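Local coordinates for ABC transporter, substrate binding protein (Polyamine) (Agrobacterium tumefaciens, PDB 4EQ7) that probably captures polyamines in the periplasm and delivers them to the membrane components of an ABC transporter for uptake, at residues A219-A224 and Q285-V290; F103-N108 and K117-L122; A18-K23 and M241-L246; Y63-G68 and D293-A298; Q184-I189 and M204-Q209. All coordinates share one frame; numbering follows the deposited sequence.

The layout fits a type II periplasmic binding protein, with two lobes joined by long strands. Contacts 1, 2 and 5 gather on one side: contacts 1 and 2 have centres about 12 Å apart and share neighbouring strands 96-108 and 214-229, while the centre of contact 5 is about 14 Å from that of contact 2, which it touches through Asn108 and Met204. Contact 3, about 35 Å from contact 2 between centres, packs two helices at the far end. Contact 4 sits between, touching contact 1 where Met294 meets Ala224. Along the chain contacts 2, 5 and 1 close in series, whereas contacts 3 and 4 alternate and tie early parts of the chain to late ones.

Contact 1: A219-A224 and Q285-V290; sequences AQNITA and QTESQV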
# COMPACT_ATOMS: atom_id res chain seq x y z
N ALA A 219 4.69 10.82 -13.19
CA ALA A 219 5.02 12.16 -12.67
C ALA A 219 4.50 12.33 -11.23
O ALA A 219 3.29 12.19 -10.99
CB ALA A 219 4.43 13.24 -13.57
N GLN A 220 5.44 12.57 -10.28
CA GLN A 220 5.18 12.73 -8.85
C GLN A 220 4.49 11.48 -8.26
O GLN A 220 3.65 11.60 -7.37
CB GLN A 220 4.34 14.00 -8.56
CG GLN A 220 5.01 15.31 -8.97
CD GLN A 220 4.11 16.47 -8.66
OE1 GLN A 220 2.93 16.52 -9.04
NE2 GLN A 220 4.65 17.44 -7.95
N ASN A 221 4.84 10.28 -8.76
CA ASN A 221 4.26 9.02 -8.27
C ASN A 221 4.47 8.89 -6.77
O ASN A 221 5.54 9.26 -6.28
CB ASN A 221 4.77 7.80 -9.08
CG ASN A 221 6.22 7.45 -8.81
OD1 ASN A 221 6.51 6.65 -7.93
ND2 ASN A 221 7.17 8.06 -9.55
N ILE A 222 3.42 8.51 -6.03
CA ILE A 222 3.44 8.49 -4.56
C ILE A 222 3.63 7.09 -4.03
O ILE A 222 2.80 6.23 -4.29
CB ILE A 222 2.16 9.14 -3.98
CG1 ILE A 222 1.97 10.58 -4.51
CG2 ILE A 222 2.14 9.10 -2.41
CD1 ILE A 222 0.50 11.07 -4.48
N THR A 223 4.71 6.86 -3.27
CA THR A 223 4.96 5.54 -2.70
C THR A 223 4.41 5.43 -1.30
O THR A 223 4.41 6.41 -0.55
CB THR A 223 6.46 5.19 -2.65
OG1 THR A 223 7.10 6.02 -1.68
CG2 THR A 223 7.14 5.29 -4.01
N ALA A 224 3.93 4.23 -0.95
CA ALA A 224 3.53 3.85 0.40
C ALA A 224 3.76 2.34 0.46
O ALA A 224 4.11 1.72 -0.56
CB ALA A 224 2.07 4.22 0.68
N GLN A 285 11.64 4.69 -11.41
CA GLN A 285 10.87 5.93 -11.56
C GLN A 285 10.99 6.90 -10.37
O GLN A 285 10.01 7.56 -9.98
CB GLN A 285 9.39 5.56 -11.80
CG GLN A 285 9.14 4.48 -12.86
CD GLN A 285 9.23 4.98 -14.28
OE1 GLN A 285 9.29 6.18 -14.56
NE2 GLN A 285 9.21 4.06 -15.23
N THR A 286 12.21 7.00 -9.80
CA THR A 286 12.53 7.83 -8.63
C THR A 286 12.67 9.33 -8.95
O THR A 286 12.71 10.12 -8.02
CB THR A 286 13.83 7.34 -7.96
OG1 THR A 286 14.89 7.46 -8.92
CG2 THR A 286 13.72 5.92 -7.43
N GLU A 287 12.80 9.70 -10.25
CA GLU A 287 12.97 11.09 -10.72
C GLU A 287 12.21 12.15 -9.88
O GLU A 287 12.84 12.96 -9.17
CB GLU A 287 12.69 11.24 -12.25
CG GLU A 287 11.68 10.28 -12.88
CD GLU A 287 10.19 10.40 -12.58
OE1 GLU A 287 9.79 10.12 -11.42
OE2 GLU A 287 9.41 10.68 -13.52
N SER A 288 10.88 12.13 -9.95
CA SER A 288 9.99 13.07 -9.26
C SER A 288 9.15 12.35 -8.20
O SER A 288 8.16 12.90 -7.72
CB SER A 288 9.05 13.71 -10.27
OG SER A 288 8.28 12.71 -10.91
N GLN A 289 9.54 11.13 -7.84
CA GLN A 289 8.84 10.29 -6.86
C GLN A 289 8.66 10.94 -5.50
O GLN A 289 9.59 11.55 -4.95
CB GLN A 289 9.58 8.97 -6.72
CG GLN A 289 8.87 7.92 -5.88
CD GLN A 289 9.59 6.61 -6.05
OE1 GLN A 289 10.59 6.34 -5.39
NE2 GLN A 289 9.10 5.78 -6.95
N VAL A 290 7.45 10.82 -4.97
CA VAL A 290 7.10 11.38 -3.66
C VAL A 290 6.92 10.20 -2.70
O VAL A 290 6.05 9.34 -2.93
CB VAL A 290 5.83 12.27 -3.76
CG1 VAL A 290 5.37 12.74 -2.38
CG2 VAL A 290 6.08 13.47 -4.69
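Asn221 and Gln289 meet amide to amide with their planes nearly perpendicular, 82° apart. Gln289 NE2 gives an N-H to Asn221 OD1 at 2.9 Å, arriving in the carbonyl plane on a lone pair, and the acceptor lies close to the plane of the glutamine amide. The other end of the asparagine faces the loop as well: Asn221 ND2 donates to Gln285 O, also 2.9 Å away. With CG set between its own N and carbonyl carbon (chi1 71°), the Asn221 amide can serve both partners, and the same two atoms bind further groups, OD1 the hydroxyl of Ser102 and ND2 the carbonyl of Trp218. Backbone pairing runs alongside. Short strand 290-291 adds in parallel to strand 214-229, with Val290 N bonded to Asn221 O and Thr223 N bonded to Val290 O, each 2.8 Å; this extends the large mixed sheet by one edge strand. Thr223 crosses Gln289 at about a right angle, pressing CG2 against the amide carbon CD at 3.5 Å, while its OG1 turns to Asn291 ND2. On the opposite side of the strand from Asn221 and Thr223, Ile222 CG1 lies 4.3 Å from Val290 CB, beneath helix 142-149. Where the chain turns its corner, the nearly straight bond from Gln220 N to Ser288 OG, 2.9 Å long, joins the corner to the loop just before Val290 enters the strand pairing.

Contact 2: F103-N108 and K117-L122; sequences FVIGCN and KSWADL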
# COMPACT_ATOMS: atom_id res chain seq x y z
N PHE A 103 1.36 5.06 -6.23
CA PHE A 103 0.09 5.48 -6.84
C PHE A 103 0.53 6.23 -8.07
O PHE A 103 1.41 7.10 -7.99
CB PHE A 103 -0.71 6.40 -5.95
CG PHE A 103 -1.32 5.67 -4.79
CD1 PHE A 103 -2.41 4.82 -4.97
CD2 PHE A 103 -0.79 5.81 -3.50
CE1 PHE A 103 -2.98 4.14 -3.89
CE2 PHE A 103 -1.37 5.16 -2.42
CZ PHE A 103 -2.46 4.33 -2.62
N VAL A 104 0.01 5.84 -9.22
CA VAL A 104 0.35 6.44 -10.52
C VAL A 104 -0.93 6.89 -11.22
O VAL A 104 -2.03 6.51 -10.80
CB VAL A 104 1.13 5.43 -11.43
CG1 VAL A 104 2.48 5.07 -10.82
CG2 VAL A 104 0.30 4.17 -11.70
N ILE A 105 -0.78 7.66 -12.30
CA ILE A 105 -1.93 8.15 -13.05
C ILE A 105 -2.15 7.21 -14.25
O ILE A 105 -1.41 7.27 -15.25
CB ILE A 105 -1.77 9.64 -13.45
CG1 ILE A 105 -1.51 10.52 -12.21
CG2 ILE A 105 -3.03 10.10 -14.18
CD1 ILE A 105 -0.39 11.45 -12.37
N GLY A 106 -3.11 6.32 -14.10
CA GLY A 106 -3.46 5.31 -15.09
C GLY A 106 -4.56 5.81 -15.99
O GLY A 106 -5.39 6.59 -15.53
N CYS A 107 -4.56 5.40 -17.28
CA CYS A 107 -5.55 5.91 -18.23
C CYS A 107 -5.90 4.93 -19.35
O CYS A 107 -5.00 4.35 -19.96
CB CYS A 107 -5.08 7.24 -18.81
SG CYS A 107 -6.24 7.98 -19.99
N ASN A 108 -7.18 4.78 -19.64
CA ASN A 108 -7.68 3.95 -20.72
C ASN A 108 -7.59 4.88 -21.97
O ASN A 108 -8.47 5.70 -22.19
CB ASN A 108 -9.12 3.51 -20.41
CG ASN A 108 -9.80 2.75 -21.52
OD1 ASN A 108 -9.60 3.01 -22.71
ND2 ASN A 108 -10.70 1.85 -21.15
N LYS A 117 -1.48 13.72 -17.29
CA LYS A 117 -0.07 13.36 -17.08
C LYS A 117 0.46 13.73 -15.71
O LYS A 117 1.54 13.29 -15.35
CB LYS A 117 0.83 14.02 -18.17
CG LYS A 117 0.38 13.84 -19.63
CD LYS A 117 0.50 12.40 -20.13
CE LYS A 117 0.88 12.31 -21.58
NZ LYS A 117 -0.27 11.92 -22.44
N SER A 118 -0.23 14.58 -14.98
CA SER A 118 0.22 15.04 -13.67
C SER A 118 -0.95 14.98 -12.70
O SER A 118 -2.08 14.84 -13.16
CB SER A 118 0.71 16.47 -13.77
OG SER A 118 -0.35 17.33 -14.17
N TRP A 119 -0.70 15.12 -11.37
CA TRP A 119 -1.82 15.19 -10.43
C TRP A 119 -2.67 16.41 -10.78
O TRP A 119 -3.89 16.32 -10.75
CB TRP A 119 -1.35 15.25 -8.94
CG TRP A 119 -0.54 14.04 -8.53
CD1 TRP A 119 0.76 14.02 -8.11
CD2 TRP A 119 -0.97 12.67 -8.55
NE1 TRP A 119 1.17 12.73 -7.88
CE2 TRP A 119 0.13 11.88 -8.14
CE3 TRP A 119 -2.17 12.03 -8.90
CZ2 TRP A 119 0.05 10.48 -8.04
CZ3 TRP A 119 -2.26 10.65 -8.77
CH2 TRP A 119 -1.16 9.88 -8.39
N ALA A 120 -2.02 17.55 -11.15
CA ALA A 120 -2.76 18.76 -11.55
C ALA A 120 -3.74 18.42 -12.68
O ALA A 120 -4.91 18.77 -12.58
CB ALA A 120 -1.78 19.86 -11.97
N ASP A 121 -3.29 17.69 -13.70
CA ASP A 121 -4.16 17.25 -14.81
C ASP A 121 -5.30 16.35 -14.32
O ASP A 121 -6.44 16.50 -14.74
CB ASP A 121 -3.34 16.45 -15.83
CG ASP A 121 -2.37 17.24 -16.71
OD1 ASP A 121 -2.38 18.49 -16.63
OD2 ASP A 121 -1.59 16.60 -17.42
N LEU A 122 -4.98 15.39 -13.43
CA LEU A 122 -6.01 14.49 -12.92
C LEU A 122 -7.11 15.27 -12.17
O LEU A 122 -8.27 14.86 -12.15
CB LEU A 122 -5.37 13.39 -12.04
CG LEU A 122 -6.32 12.27 -11.58
CD1 LEU A 122 -6.92 11.51 -12.80
CD2 LEU A 122 -5.60 11.30 -10.64
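Trp119 NE1 hands its N-H to Gln220 O on strand 214-229, which helps fix how the indole is turned while its six-membered ring reaches across to residues 103-108. Ile105 lies over one face of that ring: CG1 stands 3.9 Å from the centroid, 25° off the normal, a CH-pi contact, and comes to 3.5 Å from Trp119 CZ3. CD1 of Ile105 continues toward the helix start, reaching Ser118 C at 3.6 Å. Phe103 O sits at the edge of the indole, near its plane, 3.6 Å from Trp119 CZ2. Trp119 CG lies beside the backbone N (chi1 -61°), and from there the ring projects off the helix toward the strand. Leu122 CD1 lies more loosely against Ile105 CG2, at 4.4 Å. The helix start has its own polar lock: Ser118 is the N-cap residue, its OG accepting from Asp121 N at 3.0 Å, and Asp121 OD2 accepts from the backbone N of Lys117, the residue before the cap. After the loop that the Cys107-Cys115 disulfide ties back to the strand, this is a capped short helix laid against a central sheet strand in an alpha/beta lobe of the binding-protein fold.

Contact 3: A18-K23 and M241-L246; sequences AAWAEK and MKFIAL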
# COMPACT_ATOMS: atom_id res chain seq x y z
N ALA A 18 1.58 -18.77 -0.81
CA ALA A 18 2.36 -19.53 -1.79
C ALA A 18 3.85 -19.18 -1.81
O ALA A 18 4.68 -20.08 -1.92
CB ALA A 18 1.77 -19.38 -3.19
N ALA A 19 4.21 -17.87 -1.75
CA ALA A 19 5.61 -17.46 -1.79
C ALA A 19 6.34 -17.55 -0.46
O ALA A 19 7.57 -17.73 -0.46
CB ALA A 19 5.72 -16.04 -2.32
N TRP A 20 5.63 -17.36 0.67
CA TRP A 20 6.28 -17.30 1.99
C TRP A 20 5.96 -18.46 2.89
O TRP A 20 6.89 -19.16 3.29
CB TRP A 20 5.96 -15.95 2.72
CG TRP A 20 6.24 -14.70 1.93
CD1 TRP A 20 7.07 -14.56 0.85
CD2 TRP A 20 5.75 -13.38 2.23
NE1 TRP A 20 7.09 -13.25 0.44
CE2 TRP A 20 6.31 -12.49 1.29
CE3 TRP A 20 4.92 -12.86 3.25
CZ2 TRP A 20 6.05 -11.11 1.30
CZ3 TRP A 20 4.68 -11.49 3.29
CH2 TRP A 20 5.25 -10.63 2.33
N ALA A 21 4.67 -18.65 3.25
CA ALA A 21 4.24 -19.71 4.19
C ALA A 21 4.66 -21.09 3.71
O ALA A 21 5.13 -21.91 4.51
CB ALA A 21 2.73 -19.66 4.39
N GLU A 22 4.45 -21.36 2.42
CA GLU A 22 4.79 -22.67 1.90
C GLU A 22 6.28 -22.91 1.92
O GLU A 22 6.72 -23.99 2.35
CB GLU A 22 4.19 -22.87 0.50
CG GLU A 22 4.25 -24.31 0.04
CD GLU A 22 3.32 -24.54 -1.12
OE1 GLU A 22 2.09 -24.63 -0.89
OE2 GLU A 22 3.81 -24.58 -2.27
N LYS A 23 7.07 -21.91 1.49
CA LYS A 23 8.53 -22.01 1.49
C LYS A 23 9.05 -22.20 2.91
O LYS A 23 9.92 -23.06 3.13
CB LYS A 23 9.17 -20.81 0.79
CG LYS A 23 9.31 -20.94 -0.75
CD LYS A 23 7.97 -20.94 -1.50
CE LYS A 23 8.12 -20.89 -3.00
NZ LYS A 23 6.79 -20.94 -3.67
N MSE A 241 10.30 -14.32 13.89
CA MSE A 241 11.46 -13.62 13.31
C MSE A 241 12.00 -14.35 12.09
O MSE A 241 12.35 -13.70 11.10
CB MSE A 241 12.58 -13.43 14.35
CG MSE A 241 12.15 -12.67 15.59
SE MSE A 241 11.26 -10.96 15.11
CE MSE A 241 10.42 -10.59 16.84
N LYS A 242 12.10 -15.70 12.16
CA LYS A 242 12.58 -16.52 11.04
C LYS A 242 11.61 -16.40 9.86
O LYS A 242 12.06 -16.30 8.72
CB LYS A 242 12.69 -18.00 11.47
CG LYS A 242 13.92 -18.27 12.37
CD LYS A 242 14.09 -19.75 12.69
CE LYS A 242 13.31 -20.20 13.92
NZ LYS A 242 13.48 -21.65 14.19
N PHE A 243 10.30 -16.38 10.12
CA PHE A 243 9.30 -16.23 9.04
C PHE A 243 9.53 -14.89 8.33
O PHE A 243 9.60 -14.83 7.10
CB PHE A 243 7.87 -16.33 9.58
CG PHE A 243 6.84 -16.12 8.49
CD1 PHE A 243 6.32 -17.21 7.79
CD2 PHE A 243 6.42 -14.84 8.14
CE1 PHE A 243 5.42 -17.01 6.74
CE2 PHE A 243 5.51 -14.65 7.10
CZ PHE A 243 5.01 -15.73 6.41
N ILE A 244 9.69 -13.80 9.14
CA ILE A 244 9.93 -12.47 8.58
C ILE A 244 11.21 -12.43 7.77
O ILE A 244 11.20 -11.88 6.67
CB ILE A 244 9.83 -11.35 9.66
CG1 ILE A 244 8.37 -11.25 10.15
CG2 ILE A 244 10.31 -10.02 9.09
CD1 ILE A 244 8.15 -10.39 11.39
N ALA A 245 12.30 -13.07 8.28
CA ALA A 245 13.56 -13.11 7.53
C ALA A 245 13.35 -13.81 6.17
O ALA A 245 13.85 -13.34 5.16
CB ALA A 245 14.64 -13.83 8.34
N LEU A 246 12.56 -14.89 6.15
CA LEU A 246 12.30 -15.59 4.87
C LEU A 246 11.48 -14.69 3.93
O LEU A 246 11.86 -14.50 2.78
CB LEU A 246 11.58 -16.92 5.12
CG LEU A 246 11.41 -17.81 3.87
CD1 LEU A 246 11.64 -19.25 4.22
CD2 LEU A 246 10.01 -17.64 3.25
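Phe243 and Leu246 of helix 237-247 pack against Trp20 and Ala21 of helix 10-28, in the helical layer flanking the sheet of the lobe that holds the N-terminus, as expected for a type II periplasmic binding protein. The two short helical segments run in broadly opposed directions but well inclined, at 138°, with axes 9.8 Å apart at closest. Phe243 can be followed outward. Its CB and CG make no close approach to helix 10-28; CG stands anti to the backbone N (chi1 178°), and that carries the ring across the gap. CE1 is the first atom to arrive, bringing the ring edge up to Ala21 CA at 3.9 Å, with the alpha carbon near the ring plane. CZ, at the tip, meets Trp20 CB at 3.8 Å. Beyond these two residues the same ring touches Phe24 edge to face and meets Phe5 from the neighbouring strand, which buries it between helix and sheet. One turn further along, Leu246 presses its CD2 methyl on Trp20 O at 3.5 Å and comes within 4.1 Å of Lys23 CB, while CD1 approaches the Lys23 backbone. The indole of Trp20 leads away from this contact, and its NE1 is bonded to Ala252 O of helix 250-260. Within helix 10-28 the backbone widens into a pi-type turn over residues 18-21. The Lys23 chain, bent at chi2, curls back along its own helix there and sets NZ 2.9 Å from Ala18 O, the donor tilted 34° from the carbonyl plane.

Contact 4: Y63-G68 and D293-A298; sequences YAAQAG and DMNYWA
At the start of the long C-terminal helix 294-312, where it comes up against helix 61-67, from far earlier in the chain, Ala65 and Ala298 face each other at the middle of the contact. Their CB methyls are 3.7 Å apart, and Ala298 CB also rests against the Ala65 backbone at C. With such small side chains facing each other, the axes of the two short segments approach to 7.9 Å and cross at -62°. Ala65 CB also lies 3.6 Å from Met294 O, one turn earlier on the partner helix. Gln66 supplies the polar side. Its chain is extended, CG anti to the backbone N (chi1 -179°), and runs alongside the Ala298 carbonyl with CG 3.5 Å from Ala298 O. A water closes the gap beyond: Gln66 NE2 donates to it at 2.8 Å and it donates in turn to Ala298 O at 2.7 Å. The same NE2 is also bonded to Asp302 OD2, further along the helix. Asp293 caps the helix start, its OD1 accepting from Tyr296 N at 2.9 Å and, weakly, from Asn295 N. Trp297 of this helix bonds Glu144, and Met294 touches Pro140, which adds further anchors for the helix start. Alanine-to-alanine packing at the centre thus probably sets the close spacing, while the water, held by Gln66 NE2, donates to Ala298 O and bridges the two helices at one side.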
# COMPACT_ATOMS: atom_id res chain seq x y z
N TYR A 63 0.21 2.34 10.16
CA TYR A 63 -0.20 1.68 11.39
C TYR A 63 1.05 1.15 12.11
O TYR A 63 1.16 1.32 13.32
CB TYR A 63 -1.19 0.53 11.14
CG TYR A 63 -1.40 -0.31 12.39
CD1 TYR A 63 -2.29 0.11 13.38
CD2 TYR A 63 -0.64 -1.46 12.62
CE1 TYR A 63 -2.43 -0.62 14.57
CE2 TYR A 63 -0.76 -2.17 13.81
CZ TYR A 63 -1.67 -1.76 14.77
OH TYR A 63 -1.81 -2.48 15.93
N ALA A 64 1.98 0.49 11.37
CA ALA A 64 3.24 -0.04 11.96
C ALA A 64 4.00 1.07 12.70
O ALA A 64 4.46 0.85 13.84
CB ALA A 64 4.14 -0.63 10.87
N ALA A 65 4.12 2.25 12.06
CA ALA A 65 4.82 3.43 12.61
C ALA A 65 4.12 4.01 13.83
O ALA A 65 4.77 4.56 14.70
CB ALA A 65 4.99 4.49 11.53
N GLN A 66 2.80 3.79 13.97
CA GLN A 66 2.07 4.25 15.14
C GLN A 66 2.10 3.22 16.27
O GLN A 66 2.22 3.59 17.44
CB GLN A 66 0.61 4.53 14.75
CG GLN A 66 -0.26 5.06 15.91
CD GLN A 66 -1.72 5.01 15.56
OE1 GLN A 66 -2.28 3.96 15.24
NE2 GLN A 66 -2.38 6.16 15.63
N ALA A 67 1.93 1.92 15.92
CA ALA A 67 1.80 0.82 16.87
C ALA A 67 3.06 0.51 17.67
O ALA A 67 2.96 0.25 18.87
CB ALA A 67 1.26 -0.43 16.18
N GLY A 68 4.23 0.58 17.03
CA GLY A 68 5.53 0.34 17.66
C GLY A 68 5.77 1.19 18.91
O GLY A 68 5.92 0.63 20.00
N ASP A 293 4.88 10.08 3.90
CA ASP A 293 5.49 10.12 5.22
C ASP A 293 4.69 9.31 6.23
O ASP A 293 3.66 9.78 6.73
CB ASP A 293 5.67 11.59 5.65
CG ASP A 293 6.54 11.83 6.88
OD1 ASP A 293 6.51 10.99 7.79
OD2 ASP A 293 7.14 12.90 6.96
N MSE A 294 5.20 8.09 6.56
CA MSE A 294 4.59 7.13 7.49
C MSE A 294 4.54 7.66 8.90
O MSE A 294 3.63 7.28 9.64
CB MSE A 294 5.31 5.75 7.48
CG MSE A 294 5.36 5.07 6.13
SE MSE A 294 3.64 4.54 5.36
CE MSE A 294 3.31 6.04 4.20
N ASN A 295 5.50 8.53 9.28
CA ASN A 295 5.58 9.16 10.59
C ASN A 295 4.53 10.23 10.75
O ASN A 295 3.92 10.30 11.81
CB ASN A 295 6.98 9.75 10.86
CG ASN A 295 8.04 8.68 10.98
OD1 ASN A 295 9.07 8.72 10.30
ND2 ASN A 295 7.78 7.67 11.79
N TYR A 296 4.31 11.06 9.69
CA TYR A 296 3.21 12.03 9.72
C TYR A 296 1.91 11.21 9.87
O TYR A 296 1.07 11.53 10.71
CB TYR A 296 3.16 12.90 8.43
CG TYR A 296 1.86 13.68 8.32
CD1 TYR A 296 1.74 14.95 8.88
CD2 TYR A 296 0.73 13.11 7.73
CE1 TYR A 296 0.52 15.64 8.85
CE2 TYR A 296 -0.50 13.76 7.75
CZ TYR A 296 -0.60 15.04 8.28
OH TYR A 296 -1.82 15.68 8.24
N TRP A 297 1.72 10.16 9.03
CA TRP A 297 0.47 9.39 9.12
C TRP A 297 0.31 8.68 10.44
O TRP A 297 -0.80 8.63 10.96
CB TRP A 297 0.29 8.46 7.91
CG TRP A 297 -0.27 9.19 6.72
CD1 TRP A 297 0.44 9.91 5.81
CD2 TRP A 297 -1.65 9.30 6.36
NE1 TRP A 297 -0.42 10.43 4.86
CE2 TRP A 297 -1.71 10.06 5.17
CE3 TRP A 297 -2.85 8.79 6.91
CZ2 TRP A 297 -2.93 10.37 4.53
CZ3 TRP A 297 -4.04 9.04 6.24
CH2 TRP A 297 -4.08 9.83 5.08
N ALA A 298 1.42 8.22 11.03
CA ALA A 298 1.38 7.58 12.35
C ALA A 298 0.78 8.53 13.40
O ALA A 298 0.03 8.10 14.27
CB ALA A 298 2.78 7.18 12.78
O HOH W 1 -1.68 8.80 16.25

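Contact 5: Q184-I189 and M204-Q209; sequences QSQQLI and MTALEQ. With SO4 (sulfate ion), chain C.
The flat group that reaches across here is the side-chain amide of Gln186: Gln186 NE2 lies 3.3 Å from Ala206 CB, and the oxygen end, OE1, is taken by Arg203 at the start of helix 203-210. The chain is extended, with CG beside the backbone N (chi1 -67°), and this carries the amide from helix 182-190 to its neighbour. Behind it the contact is mostly apolar. Leu207 divides its methyls between two residues of the partner: CD2 lies against Gln186 O at 3.6 Å, while CD1 meets Ile189 CG2 at 3.8 Å, the two side chains crossing at about a right angle. Ile189 points its other branch at Met204, a selenomethionine, CD1 to SE 4.1 Å, again at roughly a right angle. The bend at chi2 turns this selenium back toward the gap from a CB directed away from it. The two helices, 47° apart in direction with the segment axes 10.1 Å apart at closest approach, cover one face of the sheet together, where Met204, Ile189 and Ser185 all touch Val199. At the N-terminal start of helix 182-190 a sulfate, probably from the crystallisation liquor, accepts from Gln184 N (3.2 Å to its O1) and from Ala183 N. Its place suits the positive end of the helix dipole, while the interhelix contact rests on methyl packing together with the broad cover of the Gln186 chain.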
# COMPACT_ATOMS: atom_id res chain seq x y z
N GLN A 184 -11.29 -3.95 -8.63
CA GLN A 184 -12.30 -2.92 -8.93
C GLN A 184 -11.66 -1.72 -9.68
O GLN A 184 -12.24 -1.22 -10.66
CB GLN A 184 -13.04 -2.48 -7.66
CG GLN A 184 -14.03 -1.34 -7.89
CD GLN A 184 -14.75 -0.98 -6.62
OE1 GLN A 184 -14.15 -0.87 -5.55
NE2 GLN A 184 -16.06 -0.82 -6.69
N SER A 185 -10.46 -1.30 -9.27
CA SER A 185 -9.76 -0.21 -9.98
C SER A 185 -9.56 -0.59 -11.46
O SER A 185 -9.76 0.24 -12.35
CB SER A 185 -8.43 0.15 -9.33
OG SER A 185 -7.38 -0.79 -9.50
N GLN A 186 -9.20 -1.85 -11.70
CA GLN A 186 -8.99 -2.35 -13.06
C GLN A 186 -10.28 -2.37 -13.86
O GLN A 186 -10.27 -1.95 -15.02
CB GLN A 186 -8.38 -3.74 -13.05
CG GLN A 186 -6.98 -3.77 -12.51
CD GLN A 186 -6.47 -5.18 -12.44
OE1 GLN A 186 -7.03 -6.03 -11.76
NE2 GLN A 186 -5.30 -5.39 -12.96
N GLN A 187 -11.39 -2.85 -13.24
CA GLN A 187 -12.71 -2.88 -13.88
C GLN A 187 -13.16 -1.47 -14.24
O GLN A 187 -13.65 -1.25 -15.35
CB GLN A 187 -13.76 -3.59 -12.99
CG GLN A 187 -15.07 -3.89 -13.74
CD GLN A 187 -16.01 -4.82 -13.01
OE1 GLN A 187 -16.37 -4.60 -11.84
NE2 GLN A 187 -16.50 -5.83 -13.72
N LEU A 188 -12.98 -0.50 -13.34
CA LEU A 188 -13.36 0.90 -13.59
C LEU A 188 -12.63 1.53 -14.78
O LEU A 188 -13.26 2.17 -15.62
CB LEU A 188 -13.16 1.74 -12.31
CG LEU A 188 -14.24 1.49 -11.23
CD1 LEU A 188 -13.84 2.10 -9.93
CD2 LEU A 188 -15.61 2.03 -11.67
N ILE A 189 -11.30 1.33 -14.87
CA ILE A 189 -10.49 1.85 -15.97
C ILE A 189 -10.80 1.08 -17.26
O ILE A 189 -11.05 1.73 -18.29
CB ILE A 189 -8.99 1.80 -15.61
CG1 ILE A 189 -8.68 2.76 -14.41
CG2 ILE A 189 -8.11 2.16 -16.83
CD1 ILE A 189 -7.30 2.63 -13.92
N MSE A 204 -1.90 -1.57 -13.54
CA MSE A 204 -1.79 -1.11 -14.94
C MSE A 204 -1.20 -2.20 -15.86
O MSE A 204 -1.53 -2.22 -17.05
CB MSE A 204 -0.97 0.19 -15.04
CG MSE A 204 -1.62 1.38 -14.33
SE MSE A 204 -3.48 1.60 -14.86
CE MSE A 204 -3.21 1.92 -16.76
N THR A 205 -0.36 -3.12 -15.31
CA THR A 205 0.27 -4.25 -16.03
C THR A 205 -0.76 -5.28 -16.50
O THR A 205 -0.75 -5.65 -17.68
CB THR A 205 1.39 -4.88 -15.15
OG1 THR A 205 2.38 -3.90 -14.90
CG2 THR A 205 2.04 -6.11 -15.80
N ALA A 206 -1.67 -5.74 -15.61
CA ALA A 206 -2.68 -6.71 -16.04
C ALA A 206 -3.65 -6.07 -17.01
O ALA A 206 -4.23 -6.79 -17.83
CB ALA A 206 -3.44 -7.30 -14.86
N LEU A 207 -3.81 -4.73 -16.96
CA LEU A 207 -4.65 -4.04 -17.94
C LEU A 207 -3.98 -4.13 -19.30
O LEU A 207 -4.62 -4.58 -20.25
CB LEU A 207 -4.91 -2.57 -17.54
CG LEU A 207 -5.97 -2.35 -16.45
CD1 LEU A 207 -6.06 -0.91 -16.08
CD2 LEU A 207 -7.34 -2.83 -16.89
N GLU A 208 -2.69 -3.79 -19.38
CA GLU A 208 -1.86 -3.87 -20.60
C GLU A 208 -1.89 -5.29 -21.21
O GLU A 208 -2.11 -5.44 -22.41
CB GLU A 208 -0.42 -3.49 -20.24
CG GLU A 208 0.44 -2.96 -21.38
CD GLU A 208 1.80 -2.46 -20.93
OE1 GLU A 208 1.93 -2.03 -19.76
OE2 GLU A 208 2.74 -2.50 -21.76
N GLN A 209 -1.71 -6.32 -20.37
CA GLN A 209 -1.71 -7.74 -20.77
C GLN A 209 -3.06 -8.28 -21.18
O GLN A 209 -3.11 -9.21 -22.00
CB GLN A 209 -1.12 -8.60 -19.66
CG GLN A 209 0.37 -8.39 -19.50
CD GLN A 209 0.91 -9.13 -18.31
OE1 GLN A 209 0.16 -9.60 -17.44
NE2 GLN A 209 2.22 -9.21 -18.23
S SO4 C . -10.91 -6.51 -5.23
O1 SO4 C . -11.57 -5.32 -5.79
O2 SO4 C . -11.66 -7.67 -5.69
O3 SO4 C . -9.52 -6.61 -5.65
O4 SO4 C . -10.98 -6.44 -3.76